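PDB 5J5U: RagB/SusD domain protein from Flavobacterium johnsoniae, which probably binds chitin chains or their fragments at the cell surface, as a SusD-like lipoprotein of a chitin utilization locus. Local coordinates for residues P95-V109 against D153-S167. Residues are numbered along the deposited sequence; the frame is centred on the assembly and turned at random.
Sequences PAASNMNAVAKIMKV and DLDESFTQLNASGGS
Asn99 and the loop 161-166 are locked together by four hydrogen bonds. The side-chain oxygen Asn99 OD1 takes the backbone N of Asn162 on a lone pair at 2.8 Å, and Asn99 ND2 returns a bond of the same length to Asn162 O, which lies in its amide plane. The second N-H of Asn99 ND2 goes to Gly166 O, while the backbone N of Asn99 reaches Gly165 O in a nearly straight bond (167°). With CG beside the backbone N (chi1 -82°), the amide points its O and NH2 at the loop, its partners lying in or near its plane, and both its polar atoms are used. Packing is tight here: a beta carbon on Gly165 would collide with Asn99 OD1, and one on Gly166 with Ala96 O, which receives a CA-H...O contact from Gly166 CA at 3.3 Å.

Gln160 enters as a knob among Ser98, Asn101, Ala102 and Lys105. Its amide lies nearly coplanar with that of Asn101 (15° apart); NE2 donates to Asn101 OD1 at 2.9 Å and, from above the carbonyl plane, to Ser98 O. Gln160 OE1 accepts from Lys105 NZ at 2.5 Å. Replacing Gln160 by alanine is likely to leave Lys105 NZ, Asn101 OD1 and Ser98 O without this amide's bonds and to open a gap beside Ala102.

Leu161 CD2 packs on Ala102 CB (3.7 Å), and Ile106 meets Leu154 towards helix 178-195. The Lys108 edge is looser: NZ, hydrogen-bonded to Tyr124 OH, stands 4.0 Å from Asp153 OD2 in a long salt bridge, and a water links the two.

Segments 98-109 and 153-160 run roughly antiparallel within this SusD-like helical fold, and their chemistry implies directional amide bonding at the loop end giving way to apolar contact and water-mediated charge pairing farther along.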
loop_
_atom_site.group_PDB
_atom_site.type_symbol
_atom_site.label_atom_id
_atom_site.label_comp_id
_atom_site.label_asym_id
_atom_site.label_seq_id
_atom_site.Cartn_x
_atom_site.Cartn_y
_atom_site.Cartn_z
ATOM N N PRO A 95 23.877 5.999 23.845
ATOM C CA PRO A 95 24.367 4.827 23.107
ATOM C C PRO A 95 23.582 3.570 23.455
ATOM O O PRO A 95 23.548 2.636 22.663
ATOM C CB PRO A 95 25.826 4.718 23.545
ATOM C CG PRO A 95 25.859 5.368 24.881
ATOM C CD PRO A 95 24.861 6.483 24.829
ATOM N N ALA A 96 22.988 3.541 24.644
ATOM C CA ALA A 96 22.121 2.432 25.050
ATOM C C ALA A 96 20.718 2.591 24.458
ATOM O O ALA A 96 19.802 1.833 24.787
ATOM C CB ALA A 96 22.045 2.341 26.572
ATOM N N ALA A 97 20.564 3.581 23.584
ATOM C CA ALA A 97 19.292 3.859 22.929
ATOM C C ALA A 97 19.442 3.936 21.415
ATOM O O ALA A 97 18.485 4.238 20.701
ATOM C CB ALA A 97 18.698 5.153 23.462
ATOM N N SER A 98 20.630 3.628 20.920
ATOM C CA SER A 98 20.895 3.818 19.507
ATOM C C SER A 98 19.982 2.939 18.653
ATOM O O SER A 98 19.394 3.409 17.669
ATOM C CB SER A 98 22.368 3.510 19.221
ATOM O OG SER A 98 22.651 3.492 17.841
ATOM N N ASN A 99 19.784 1.698 19.086
ATOM C CA ASN A 99 18.896 0.788 18.379
ATOM C C ASN A 99 17.468 1.301 18.310
ATOM O O ASN A 99 16.771 1.070 17.319
ATOM C CB ASN A 99 18.918 -0.595 19.021
ATOM C CG ASN A 99 20.103 -1.420 18.567
ATOM O OD1 ASN A 99 20.737 -1.119 17.549
ATOM N ND2 ASN A 99 20.409 -2.472 19.319
ATOM N N MET A 100 17.038 2.014 19.347
ATOM C CA MET A 100 15.701 2.587 19.319
ATOM C C MET A 100 15.700 3.752 18.346
ATOM O O MET A 100 14.786 3.892 17.534
ATOM C CB MET A 100 15.252 3.050 20.694
ATOM C CG MET A 100 13.785 3.424 20.735
ATOM S SD MET A 100 12.697 2.032 21.119
ATOM C CE MET A 100 13.186 1.737 22.826
ATOM N N ASN A 101 16.747 4.571 18.432
ATOM C CA ASN A 101 16.908 5.724 17.566
ATOM C C ASN A 101 16.822 5.318 16.100
ATOM O O ASN A 101 16.208 6.002 15.290
ATOM C CB ASN A 101 18.236 6.420 17.860
ATOM C CG ASN A 101 18.456 7.650 17.012
ATOM O OD1 ASN A 101 19.095 7.582 15.963
ATOM N ND2 ASN A 101 17.944 8.791 17.471
ATOM N N ALA A 102 17.442 4.199 15.770
ATOM C CA ALA A 102 17.399 3.697 14.410
ATOM C C ALA A 102 15.974 3.231 14.067
ATOM O O ALA A 102 15.433 3.580 13.000
ATOM C CB ALA A 102 18.405 2.567 14.225
ATOM N N VAL A 103 15.360 2.475 14.980
ATOM C CA VAL A 103 14.022 1.946 14.738
ATOM C C VAL A 103 13.043 3.104 14.469
ATOM O O VAL A 103 12.336 3.125 13.453
ATOM C CB VAL A 103 13.540 1.071 15.927
ATOM C CG1 VAL A 103 12.038 0.882 15.889
ATOM C CG2 VAL A 103 14.240 -0.288 15.907
ATOM N N ALA A 104 13.048 4.086 15.363
ATOM C CA ALA A 104 12.230 5.254 15.196
ATOM C C ALA A 104 12.468 5.881 13.828
ATOM O O ALA A 104 11.514 6.245 13.148
ATOM C CB ALA A 104 12.502 6.249 16.297
ATOM N N LYS A 105 13.726 5.982 13.409
ATOM C CA LYS A 105 14.023 6.619 12.116
ATOM C C LYS A 105 13.406 5.823 10.962
ATOM O O LYS A 105 12.817 6.412 10.028
ATOM C CB LYS A 105 15.535 6.785 11.908
ATOM C CG LYS A 105 16.069 8.122 12.437
ATOM C CD LYS A 105 17.577 8.256 12.282
ATOM C CE LYS A 105 18.287 7.061 12.887
ATOM N NZ LYS A 105 19.747 7.252 12.957
ATOM N N ILE A 106 13.509 4.490 11.049
ATOM C CA ILE A 106 12.881 3.617 10.063
ATOM C C ILE A 106 11.371 3.860 10.110
ATOM O O ILE A 106 10.736 4.074 9.072
ATOM C CB ILE A 106 13.227 2.130 10.310
ATOM C CG1 ILE A 106 14.728 1.914 10.140
ATOM C CG2 ILE A 106 12.539 1.226 9.317
ATOM C CD1 ILE A 106 15.183 0.561 10.570
ATOM N N MET A 107 10.819 3.914 11.325
ATOM C CA MET A 107 9.402 4.194 11.463
ATOM C C MET A 107 9.088 5.483 10.714
ATOM O O MET A 107 8.113 5.534 9.956
ATOM C CB MET A 107 8.987 4.325 12.933
ATOM C CG MET A 107 8.862 3.015 13.673
ATOM S SD MET A 107 7.572 1.931 13.048
ATOM C CE MET A 107 6.080 2.859 13.360
ATOM N N LYS A 108 9.943 6.496 10.887
ATOM C CA LYS A 108 9.596 7.822 10.404
ATOM C C LYS A 108 9.493 7.799 8.891
ATOM O O LYS A 108 8.658 8.509 8.314
ATOM C CB LYS A 108 10.593 8.877 10.870
ATOM C CG LYS A 108 10.397 10.225 10.174
ATOM C CD LYS A 108 10.619 11.400 11.107
ATOM C CE LYS A 108 12.051 11.874 11.095
ATOM N NZ LYS A 108 12.613 11.999 9.730
ATOM N N VAL A 109 10.275 6.926 8.252
ATOM C CA VAL A 109 10.200 6.846 6.797
ATOM C C VAL A 109 8.846 6.227 6.414
ATOM O O VAL A 109 8.132 6.761 5.575
ATOM C CB VAL A 109 11.390 6.055 6.198
ATOM C CG1 VAL A 109 11.216 5.879 4.692
ATOM C CG2 VAL A 109 12.716 6.772 6.504
ATOM N N ASP A 153 18.438 8.070 5.670
ATOM C CA ASP A 153 18.030 7.502 6.940
ATOM C C ASP A 153 17.990 5.971 6.932
ATOM O O ASP A 153 18.356 5.354 7.919
ATOM C CB ASP A 153 16.672 8.029 7.357
ATOM C CG ASP A 153 16.761 9.385 7.970
ATOM O OD1 ASP A 153 17.901 9.834 8.182
ATOM O OD2 ASP A 153 15.710 9.982 8.274
ATOM N N LEU A 154 17.502 5.352 5.860
ATOM C CA LEU A 154 17.464 3.886 5.810
ATOM C C LEU A 154 18.868 3.262 5.752
ATOM O O LEU A 154 19.156 2.264 6.438
ATOM C CB LEU A 154 16.636 3.418 4.624
ATOM C CG LEU A 154 15.161 3.804 4.745
ATOM C CD1 LEU A 154 14.416 3.549 3.428
ATOM C CD2 LEU A 154 14.505 3.067 5.917
ATOM N N ASP A 155 19.737 3.855 4.939
ATOM C CA ASP A 155 21.128 3.431 4.869
ATOM C C ASP A 155 21.797 3.482 6.254
ATOM O O ASP A 155 22.240 2.447 6.827
ATOM C CB ASP A 155 21.870 4.316 3.880
ATOM C CG ASP A 155 23.324 3.958 3.757
ATOM O OD1 ASP A 155 23.661 3.151 2.859
ATOM O OD2 ASP A 155 24.124 4.483 4.566
ATOM N N GLU A 156 21.802 4.680 6.823
ATOM C CA GLU A 156 22.443 4.875 8.111
ATOM C C GLU A 156 21.792 4.080 9.226
ATOM O O GLU A 156 22.477 3.669 10.153
ATOM C CB GLU A 156 22.458 6.349 8.482
ATOM C CG GLU A 156 23.294 7.177 7.543
ATOM C CD GLU A 156 23.238 8.640 7.876
ATOM O OE1 GLU A 156 22.546 9.001 8.851
ATOM O OE2 GLU A 156 23.911 9.424 7.177
ATOM N N SER A 157 20.480 3.872 9.152
ATOM C CA SER A 157 19.776 3.143 10.206
ATOM C C SER A 157 20.067 1.657 10.141
ATOM O O SER A 157 20.138 0.990 11.174
ATOM C CB SER A 157 18.283 3.393 10.125
ATOM O OG SER A 157 18.034 4.744 10.458
ATOM N N PHE A 158 20.233 1.149 8.924
ATOM C CA PHE A 158 20.691 -0.214 8.736
ATOM C C PHE A 158 22.041 -0.404 9.409
ATOM O O PHE A 158 22.223 -1.322 10.215
ATOM C CB PHE A 158 20.813 -0.567 7.259
ATOM C CG PHE A 158 21.482 -1.884 7.022
ATOM C CD1 PHE A 158 20.818 -3.070 7.282
ATOM C CD2 PHE A 158 22.792 -1.941 6.576
ATOM C CE1 PHE A 158 21.447 -4.294 7.073
ATOM C CE2 PHE A 158 23.420 -3.154 6.367
ATOM C CZ PHE A 158 22.749 -4.331 6.616
ATOM N N THR A 159 22.985 0.465 9.059
ATOM C CA THR A 159 24.323 0.388 9.638
ATOM C C THR A 159 24.327 0.601 11.172
ATOM O O THR A 159 25.116 -0.006 11.896
ATOM C CB THR A 159 25.241 1.400 8.941
ATOM O OG1 THR A 159 25.301 1.080 7.539
ATOM C CG2 THR A 159 26.643 1.386 9.541
ATOM N N GLN A 160 23.431 1.448 11.663
ATOM C CA GLN A 160 23.419 1.853 13.067
ATOM C C GLN A 160 22.872 0.774 14.008
ATOM O O GLN A 160 23.311 0.664 15.153
ATOM C CB GLN A 160 22.616 3.143 13.199
ATOM C CG GLN A 160 22.256 3.584 14.598
ATOM C CD GLN A 160 21.581 4.954 14.599
ATOM O OE1 GLN A 160 21.637 5.683 13.605
ATOM N NE2 GLN A 160 20.934 5.302 15.706
ATOM N N LEU A 161 21.921 -0.027 13.530
ATOM C CA LEU A 161 21.404 -1.161 14.312
ATOM C C LEU A 161 22.544 -2.116 14.688
ATOM O O LEU A 161 23.189 -2.699 13.813
ATOM C CB LEU A 161 20.317 -1.905 13.528
ATOM C CG LEU A 161 18.967 -1.190 13.438
ATOM C CD1 LEU A 161 18.007 -1.931 12.525
ATOM C CD2 LEU A 161 18.374 -1.052 14.820
ATOM N N ASN A 162 22.788 -2.291 15.982
ATOM C CA ASN A 162 23.964 -3.054 16.397
ATOM C C ASN A 162 23.731 -3.822 17.704
ATOM O O ASN A 162 22.841 -3.491 18.484
ATOM C CB ASN A 162 25.153 -2.080 16.521
ATOM C CG ASN A 162 26.452 -2.749 16.937
ATOM O OD1 ASN A 162 26.507 -3.546 17.873
ATOM N ND2 ASN A 162 27.525 -2.399 16.236
ATOM N N ALA A 163 24.543 -4.851 17.933
ATOM C CA ALA A 163 24.465 -5.678 19.140
ATOM C C ALA A 163 24.627 -4.847 20.418
ATOM O O ALA A 163 24.174 -5.236 21.491
ATOM C CB ALA A 163 25.519 -6.770 19.089
ATOM N N SER A 164 25.293 -3.703 20.289
ATOM C CA SER A 164 25.567 -2.827 21.420
ATOM C C SER A 164 24.685 -1.574 21.437
ATOM O O SER A 164 25.019 -0.587 22.103
ATOM C CB SER A 164 27.039 -2.403 21.387
ATOM O OG SER A 164 27.850 -3.423 20.827
ATOM N N GLY A 165 23.572 -1.606 20.704
ATOM C CA GLY A 165 22.691 -0.449 20.611
ATOM C C GLY A 165 21.602 -0.302 21.673
ATOM O O GLY A 165 20.780 0.615 21.613
ATOM N N GLY A 166 21.592 -1.199 22.654
ATOM C CA GLY A 166 20.563 -1.171 23.681
ATOM C C GLY A 166 19.389 -2.000 23.214
ATOM O O GLY A 166 19.428 -2.578 22.131
ATOM N N SER A 167 18.338 -2.046 24.020
ATOM C CA SER A 167 17.184 -2.878 23.709
ATOM C C SER A 167 16.049 -2.053 23.063
ATOM O O SER A 167 15.921 -0.849 23.301
ATOM C CB SER A 167 16.704 -3.584 24.983
ATOM O OG SER A 167 15.513 -4.317 24.781
HETATM O O HOH W 1 18.053 1.027 22.334
HETATM O O HOH W 2 15.298 12.504 8.816
#